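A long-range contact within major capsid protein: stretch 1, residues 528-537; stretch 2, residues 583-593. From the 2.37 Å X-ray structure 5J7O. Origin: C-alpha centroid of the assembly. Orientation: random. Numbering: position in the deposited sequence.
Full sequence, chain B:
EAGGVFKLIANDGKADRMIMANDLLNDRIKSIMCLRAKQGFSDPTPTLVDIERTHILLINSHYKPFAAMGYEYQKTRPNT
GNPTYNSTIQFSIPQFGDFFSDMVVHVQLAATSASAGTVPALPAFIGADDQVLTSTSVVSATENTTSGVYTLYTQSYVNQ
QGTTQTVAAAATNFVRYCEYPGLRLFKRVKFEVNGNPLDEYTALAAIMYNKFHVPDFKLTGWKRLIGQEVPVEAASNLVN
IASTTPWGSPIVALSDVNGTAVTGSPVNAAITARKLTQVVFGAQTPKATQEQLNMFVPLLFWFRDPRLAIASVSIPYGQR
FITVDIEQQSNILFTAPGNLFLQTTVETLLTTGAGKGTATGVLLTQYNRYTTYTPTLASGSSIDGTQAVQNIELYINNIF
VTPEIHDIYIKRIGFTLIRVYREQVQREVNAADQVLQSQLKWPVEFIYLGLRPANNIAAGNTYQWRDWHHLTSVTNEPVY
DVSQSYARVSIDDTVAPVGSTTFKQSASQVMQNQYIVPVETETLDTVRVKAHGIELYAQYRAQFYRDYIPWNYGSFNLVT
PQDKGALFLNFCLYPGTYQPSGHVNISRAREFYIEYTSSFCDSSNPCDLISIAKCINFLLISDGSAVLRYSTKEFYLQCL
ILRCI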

ATOM      1  N   ARG B 528       2.651 -17.253 -27.342  1.00 39.13           N
ATOM      2  CA  ARG B 528       2.011 -18.507 -27.714  1.00 38.14           C
ATOM      3  C   ARG B 528       2.878 -19.659 -27.229  1.00 35.26           C
ATOM      4  O   ARG B 528       4.109 -19.579 -27.275  1.00 32.95           O
ATOM      5  N   VAL B 529       2.236 -20.721 -26.749  1.00 35.30           N
ATOM      6  CA  VAL B 529       2.931 -21.884 -26.205  1.00 36.28           C
ATOM      7  C   VAL B 529       2.560 -23.098 -27.044  1.00 36.35           C
ATOM      8  O   VAL B 529       1.392 -23.504 -27.079  1.00 36.72           O
ATOM      9  N   LYS B 530       3.556 -23.679 -27.711  1.00 39.70           N
ATOM     10  CA  LYS B 530       3.360 -24.803 -28.618  1.00 44.14           C
ATOM     11  C   LYS B 530       4.348 -25.901 -28.255  1.00 45.47           C
ATOM     12  O   LYS B 530       5.560 -25.666 -28.246  1.00 46.83           O
ATOM     13  N   ALA B 531       3.833 -27.094 -27.963  1.00 46.81           N
ATOM     14  CA  ALA B 531       4.663 -28.207 -27.519  1.00 49.08           C
ATOM     15  C   ALA B 531       4.225 -29.483 -28.219  1.00 49.66           C
ATOM     16  O   ALA B 531       3.045 -29.843 -28.172  1.00 48.71           O
ATOM     17  N   HIS B 532       5.182 -30.167 -28.853  1.00 51.69           N
ATOM     18  CA  HIS B 532       4.919 -31.407 -29.586  1.00 54.45           C
ATOM     19  C   HIS B 532       3.853 -31.188 -30.657  1.00 55.54           C
ATOM     20  O   HIS B 532       2.973 -32.027 -30.866  1.00 57.37           O
ATOM     21  N   GLY B 533       3.931 -30.045 -31.337  1.00 57.56           N
ATOM     22  CA  GLY B 533       2.937 -29.692 -32.337  1.00 60.62           C
ATOM     23  C   GLY B 533       1.543 -29.534 -31.782  1.00 62.98           C
ATOM     24  O   GLY B 533       0.564 -29.786 -32.493  1.00 66.90           O
ATOM     25  N   ILE B 534       1.423 -29.122 -30.524  1.00 58.77           N
ATOM     26  CA  ILE B 534       0.140 -29.002 -29.849  1.00 56.62           C
ATOM     27  C   ILE B 534       0.069 -27.639 -29.179  1.00 55.08           C
ATOM     28  O   ILE B 534       1.035 -27.191 -28.553  1.00 55.30           O
ATOM     29  N   GLU B 535      -1.073 -26.976 -29.327  1.00 53.25           N
ATOM     30  CA  GLU B 535      -1.280 -25.643 -28.776  1.00 52.17           C
ATOM     31  C   GLU B 535      -1.746 -25.775 -27.331  1.00 52.79           C
ATOM     32  O   GLU B 535      -2.865 -26.225 -27.069  1.00 58.48           O
ATOM     33  N   LEU B 536      -0.878 -25.402 -26.393  1.00 46.96           N
ATOM     34  CA  LEU B 536      -1.270 -25.298 -24.995  1.00 43.64           C
ATOM     35  C   LEU B 536      -1.727 -23.891 -24.645  1.00 42.81           C
ATOM     36  O   LEU B 536      -2.546 -23.715 -23.735  1.00 43.84           O
ATOM     37  N   TYR B 537      -1.212 -22.892 -25.357  1.00 41.42           N
ATOM     38  CA  TYR B 537      -1.694 -21.520 -25.275  1.00 40.30           C
ATOM     39  C   TYR B 537      -1.691 -20.942 -26.678  1.00 42.03           C
ATOM     40  O   TYR B 537      -0.645 -20.912 -27.334  1.00 42.92           O
ATOM     41  N   HIS B 583       0.453 -30.562 -15.124  1.00 42.75           N
ATOM     42  CA  HIS B 583       1.801 -30.321 -15.624  1.00 42.12           C
ATOM     43  C   HIS B 583       1.818 -30.551 -17.128  1.00 42.81           C
ATOM     44  O   HIS B 583       0.881 -31.109 -17.705  1.00 43.17           O
ATOM     45  N   VAL B 584       2.900 -30.101 -17.756  1.00 45.47           N
ATOM     46  CA  VAL B 584       3.191 -30.421 -19.149  1.00 49.41           C
ATOM     47  C   VAL B 584       4.084 -31.653 -19.162  1.00 54.24           C
ATOM     48  O   VAL B 584       5.149 -31.665 -18.537  1.00 53.67           O
ATOM     49  N   ASN B 585       3.656 -32.689 -19.875  1.00 60.16           N
ATOM     50  CA  ASN B 585       4.326 -33.975 -19.806  1.00 65.48           C
ATOM     51  C   ASN B 585       5.590 -33.984 -20.663  1.00 65.06           C
ATOM     52  O   ASN B 585       5.785 -33.140 -21.540  1.00 64.72           O
ATOM     53  N   ILE B 586       6.459 -34.957 -20.381  1.00 65.97           N
ATOM     54  CA  ILE B 586       7.847 -34.893 -20.837  1.00 66.15           C
ATOM     55  C   ILE B 586       7.938 -35.008 -22.354  1.00 64.88           C
ATOM     56  O   ILE B 586       8.801 -34.384 -22.983  1.00 64.78           O
ATOM     57  N   SER B 587       7.053 -35.797 -22.967  1.00 63.74           N
ATOM     58  CA  SER B 587       7.074 -35.939 -24.418  1.00 62.73           C
ATOM     59  C   SER B 587       6.945 -34.583 -25.097  1.00 59.59           C
ATOM     60  O   SER B 587       7.699 -34.264 -26.024  1.00 58.80           O
ATOM     61  N   ARG B 588       6.003 -33.761 -24.629  1.00 57.16           N
ATOM     62  CA  ARG B 588       5.832 -32.429 -25.195  1.00 55.75           C
ATOM     63  C   ARG B 588       6.907 -31.470 -24.706  1.00 56.02           C
ATOM     64  O   ARG B 588       7.302 -30.555 -25.437  1.00 55.32           O
ATOM     65  N   ALA B 589       7.392 -31.663 -23.478  1.00 56.20           N
ATOM     66  CA  ALA B 589       8.414 -30.775 -22.935  1.00 56.45           C
ATOM     67  C   ALA B 589       9.723 -30.868 -23.705  1.00 59.55           C
ATOM     68  O   ALA B 589      10.509 -29.914 -23.691  1.00 60.30           O
ATOM     69  N   ARG B 590       9.983 -31.998 -24.367  1.00 61.47           N
ATOM     70  CA  ARG B 590      11.222 -32.169 -25.118  1.00 63.62           C
ATOM     71  C   ARG B 590      11.214 -31.439 -26.458  1.00 63.11           C
ATOM     72  O   ARG B 590      12.282 -31.241 -27.048  1.00 64.17           O
ATOM     73  N   GLU B 591      10.039 -31.034 -26.952  1.00 62.72           N
ATOM     74  CA  GLU B 591       9.922 -30.203 -28.151  1.00 62.88           C
ATOM     75  C   GLU B 591       8.969 -29.049 -27.827  1.00 58.66           C
ATOM     76  O   GLU B 591       7.816 -29.020 -28.266  1.00 58.93           O
ATOM     77  N   PHE B 592       9.471 -28.086 -27.059  1.00 53.95           N
ATOM     78  CA  PHE B 592       8.661 -27.047 -26.436  1.00 48.87           C
ATOM     79  C   PHE B 592       9.050 -25.691 -27.006  1.00 46.28           C
ATOM     80  O   PHE B 592      10.239 -25.363 -27.078  1.00 43.78           O
ATOM     81  N   TYR B 593       8.052 -24.896 -27.395  1.00 44.49           N
ATOM     82  CA  TYR B 593       8.294 -23.608 -28.032  1.00 40.71           C
ATOM     83  C   TYR B 593       7.484 -22.514 -27.353  1.00 40.62           C
ATOM     84  O   TYR B 593       6.288 -22.685 -27.098  1.00 41.73           O
TER

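The most unusual feature of this contact is a buried arginine that makes no salt bridge to the facing stretch. Arg588 reaches across the end of the 530s hairpin as a nearly straight rod (chi1 m, chi2 and chi3 t) and works mainly through its aliphatic length and flat guanidinium. Its CG lies 3.5 Å from His532 CB, its CB lies 3.7 Å from Ala531 CB, and its NH2 comes to 3.2 Å from Ile534 CD1. Ile534 (chi1 m, chi2 t) points toward the second stretch and sets its CG2 over one face of the guanidinium, while Leu536 CD2 approaches Arg588 NH1 obliquely at 4.1 Å. Arginine suits this place because methylenes and a planar cation can both lie against hydrocarbon. NH2 is hydrogen-bonded elsewhere in the structure, but NE is buried without any partner in the model.

The frame is a short antiparallel pairing. Lys530 N donates to Tyr593 O at 3.0 Å, Tyr593 N donates to Lys530 O at 2.7 Å, and beyond the paired strands His532 N donates to Glu591 O at 2.9 Å. Ala531 and Phe592 share one face of this sheet, Lys530 and Tyr593 the other.

On the first face, the end of Phe592 (chi1 t) comes nearer stretch 1 than its CA-to-CB direction alone would suggest. Val529 CG1 meets Phe592 CZ at 3.4 Å, Ala531 CB meets Phe592 CD2 at 3.5 Å, and Leu536 CD1 lies 4.3 Å from Phe592 CE2. All three approach the ring obliquely. The small methyl of Ala531 fits a tight space, since its CB is also 3.5 Å from Arg588 O. Leu536 (m, t) extends the apolar cluster, its CD1 lying 3.9 Å from CG2 of Val584, whose chi1 is t.

On the other face, Lys530 is fully extended, with all four chi angles t, and its end leads away from stretch 2, while the end of Tyr593 (chi1 m) leads away from stretch 1. Lys530 CB and Tyr593 CB are 4.5 Å apart. Both residues are partly exposed, as befits side chains with polar ends.

At the turn, His532 (chi1 t) points sideways and lies beside Ser587 and Arg588 of the helix, with Glu591 also close: its ND1 is 3.7 Å from Ser587 O and 3.8 Å from Glu591 OE2, near neighbours rather than hydrogen bonds. Within stretch 2, Asn585 (chi1 p) caps the helix, its OD1 accepting from Arg588 N at 3.2 Å and from Ser587 OG at 2.9 Å. A short polar side chain is well suited to satisfying a free amide there, and the cap ties down the backbone that carries Arg588.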

ATOM      1  CB  ARG B 528       1.804 -18.585 -29.235  1.00 40.58           C
ATOM      2  CG  ARG B 528       1.175 -19.875 -29.741  1.00 45.18           C
ATOM      3  CD  ARG B 528       0.633 -19.679 -31.149  1.00 49.08           C
ATOM      4  NE  ARG B 528       1.319 -20.501 -32.141  1.00 52.82           N
ATOM      5  CZ  ARG B 528       0.787 -21.573 -32.720  1.00 56.66           C
ATOM      6  NH1 ARG B 528      -0.439 -21.961 -32.400  1.00 57.72           N
ATOM      7  NH2 ARG B 528       1.483 -22.261 -33.614  1.00 58.27           N
ATOM      8  CB  VAL B 529       2.590 -22.112 -24.724  1.00 36.10           C
ATOM      9  CG1 VAL B 529       3.299 -23.347 -24.209  1.00 36.55           C
ATOM     10  CG2 VAL B 529       2.972 -20.889 -23.901  1.00 34.69           C
ATOM     11  CB  LYS B 530       3.546 -24.365 -30.074  1.00 48.19           C
ATOM     12  CG  LYS B 530       3.428 -25.480 -31.093  1.00 52.66           C
ATOM     13  CD  LYS B 530       3.717 -24.958 -32.490  1.00 56.71           C
ATOM     14  CE  LYS B 530       3.549 -26.045 -33.535  1.00 61.15           C
ATOM     15  NZ  LYS B 530       3.797 -25.526 -34.909  1.00 63.80           N
ATOM     16  CB  ALA B 531       4.580 -28.384 -25.999  1.00 50.24           C
ATOM     17  CB  HIS B 532       4.519 -32.537 -28.634  1.00 56.99           C
ATOM     18  CG  HIS B 532       4.817 -33.909 -29.151  1.00 60.36           C
ATOM     19  ND1 HIS B 532       6.099 -34.346 -29.414  1.00 60.90           N
ATOM     20  CD2 HIS B 532       4.000 -34.951 -29.441  1.00 61.99           C
ATOM     21  CE1 HIS B 532       6.057 -35.592 -29.849  1.00 61.86           C
ATOM     22  NE2 HIS B 532       4.796 -35.982 -29.876  1.00 62.69           N
ATOM     23  CB  ILE B 534      -0.065 -30.140 -28.826  1.00 55.59           C
ATOM     24  CG1 ILE B 534      -0.263 -31.465 -29.564  1.00 57.13           C
ATOM     25  CG2 ILE B 534      -1.239 -29.842 -27.904  1.00 53.43           C
ATOM     26  CD1 ILE B 534      -0.130 -32.682 -28.692  1.00 57.76           C
ATOM     27  CB  GLU B 535      -2.296 -24.874 -29.615  1.00 53.19           C
ATOM     28  CG  GLU B 535      -2.155 -23.366 -29.539  1.00 53.76           C
ATOM     29  CD  GLU B 535      -3.093 -22.653 -30.492  1.00 55.53           C
ATOM     30  OE1 GLU B 535      -4.324 -22.744 -30.296  1.00 56.15           O
ATOM     31  OE2 GLU B 535      -2.600 -22.014 -31.444  1.00 56.48           O
ATOM     32  CB  LEU B 536      -0.107 -25.716 -24.093  1.00 41.75           C
ATOM     33  CG  LEU B 536       0.491 -27.076 -24.461  1.00 40.78           C
ATOM     34  CD1 LEU B 536       1.687 -27.404 -23.587  1.00 40.36           C
ATOM     35  CD2 LEU B 536      -0.567 -28.166 -24.362  1.00 40.16           C
ATOM     36  CB  TYR B 537      -0.821 -20.667 -24.350  1.00 37.47           C
ATOM     37  CG  TYR B 537      -1.148 -20.800 -22.885  1.00 36.07           C
ATOM     38  CD1 TYR B 537      -2.219 -20.113 -22.329  1.00 33.70           C
ATOM     39  CD2 TYR B 537      -0.381 -21.604 -22.054  1.00 35.77           C
ATOM     40  CE1 TYR B 537      -2.521 -20.229 -20.986  1.00 33.03           C
ATOM     41  CE2 TYR B 537      -0.674 -21.726 -20.710  1.00 35.03           C
ATOM     42  CZ  TYR B 537      -1.745 -21.036 -20.182  1.00 34.70           C
ATOM     43  OH  TYR B 537      -2.040 -21.156 -18.844  1.00 35.98           O
ATOM     44  CB  HIS B 583       2.828 -31.222 -14.931  1.00 42.72           C
ATOM     45  CG  HIS B 583       2.554 -32.685 -15.091  1.00 42.01           C
ATOM     46  ND1 HIS B 583       1.795 -33.403 -14.191  1.00 43.20           N
ATOM     47  CD2 HIS B 583       2.938 -33.566 -16.044  1.00 42.76           C
ATOM     48  CE1 HIS B 583       1.723 -34.662 -14.584  1.00 43.80           C
ATOM     49  NE2 HIS B 583       2.408 -34.788 -15.706  1.00 43.20           N
ATOM     50  CB  VAL B 584       3.865 -29.244 -19.868  1.00 48.66           C
ATOM     51  CG1 VAL B 584       4.333 -29.668 -21.252  1.00 47.61           C
ATOM     52  CG2 VAL B 584       2.913 -28.074 -19.970  1.00 48.44           C
ATOM     53  CB  ASN B 585       3.363 -35.078 -20.225  1.00 71.96           C
ATOM     54  CG  ASN B 585       2.931 -34.940 -21.683  1.00 79.23           C
ATOM     55  OD1 ASN B 585       3.710 -34.501 -22.531  1.00 84.28           O
ATOM     56  ND2 ASN B 585       1.688 -35.300 -21.975  1.00 81.66           N
ATOM     57  CB  ILE B 586       8.688 -35.973 -20.132  1.00 68.58           C
ATOM     58  CG1 ILE B 586       8.720 -35.713 -18.627  1.00 69.65           C
ATOM     59  CG2 ILE B 586      10.105 -36.021 -20.694  1.00 69.75           C
ATOM     60  CD1 ILE B 586       9.810 -36.467 -17.888  1.00 71.26           C
ATOM     61  CB  SER B 587       5.955 -36.878 -24.866  1.00 64.39           C
ATOM     62  OG  SER B 587       4.684 -36.367 -24.502  1.00 64.74           O
ATOM     63  CB  ARG B 588       4.445 -31.888 -24.851  1.00 52.63           C
ATOM     64  CG  ARG B 588       3.302 -32.741 -25.364  1.00 52.80           C
ATOM     65  CD  ARG B 588       1.963 -32.227 -24.875  1.00 53.91           C
ATOM     66  NE  ARG B 588       0.853 -32.889 -25.553  1.00 56.00           N
ATOM     67  CZ  ARG B 588      -0.401 -32.885 -25.114  1.00 56.52           C
ATOM     68  NH1 ARG B 588      -0.707 -32.259 -23.986  1.00 54.83           N
ATOM     69  NH2 ARG B 588      -1.347 -33.516 -25.797  1.00 57.35           N
ATOM     70  CB  ALA B 589       8.654 -31.087 -21.456  1.00 54.15           C
ATOM     71  CB  ARG B 590      11.505 -33.659 -25.330  1.00 68.10           C
ATOM     72  CG  ARG B 590      12.288 -34.292 -24.186  1.00 72.29           C
ATOM     73  CD  ARG B 590      12.269 -35.814 -24.227  1.00 77.54           C
ATOM     74  NE  ARG B 590      12.414 -36.345 -25.580  1.00 82.22           N
ATOM     75  CZ  ARG B 590      11.476 -37.048 -26.205  1.00 85.69           C
ATOM     76  NH1 ARG B 590      10.329 -37.312 -25.595  1.00 85.92           N
ATOM     77  NH2 ARG B 590      11.686 -37.495 -27.437  1.00 87.27           N
ATOM     78  CB  GLU B 591       9.441 -31.014 -29.354  1.00 67.64           C
ATOM     79  CG  GLU B 591       9.632 -30.295 -30.681  1.00 72.29           C
ATOM     80  CD  GLU B 591       8.797 -30.887 -31.799  1.00 77.71           C
ATOM     81  OE1 GLU B 591       8.951 -30.440 -32.955  1.00 82.52           O
ATOM     82  OE2 GLU B 591       7.982 -31.793 -31.520  1.00 77.91           O
ATOM     83  CB  PHE B 592       8.861 -27.071 -24.918  1.00 45.84           C
ATOM     84  CG  PHE B 592       7.833 -26.299 -24.148  1.00 43.97           C
ATOM     85  CD1 PHE B 592       7.973 -24.935 -23.952  1.00 41.17           C
ATOM     86  CD2 PHE B 592       6.741 -26.942 -23.595  1.00 45.20           C
ATOM     87  CE1 PHE B 592       7.031 -24.226 -23.233  1.00 41.12           C
ATOM     88  CE2 PHE B 592       5.797 -26.241 -22.873  1.00 44.34           C
ATOM     89  CZ  PHE B 592       5.944 -24.882 -22.689  1.00 42.47           C
ATOM     90  CB  TYR B 593       7.948 -23.653 -29.524  1.00 38.41           C
ATOM     91  CG  TYR B 593       8.950 -24.419 -30.353  1.00 36.93           C
ATOM     92  CD1 TYR B 593       8.855 -25.797 -30.487  1.00 35.92           C
ATOM     93  CD2 TYR B 593       9.990 -23.765 -31.002  1.00 34.78           C
ATOM     94  CE1 TYR B 593       9.769 -26.504 -31.244  1.00 35.17           C
ATOM     95  CE2 TYR B 593      10.908 -24.463 -31.760  1.00 34.44           C
ATOM     96  CZ  TYR B 593      10.793 -25.832 -31.877  1.00 35.41           C
ATOM     97  OH  TYR B 593      11.705 -26.532 -32.632  1.00 36.27           O
TER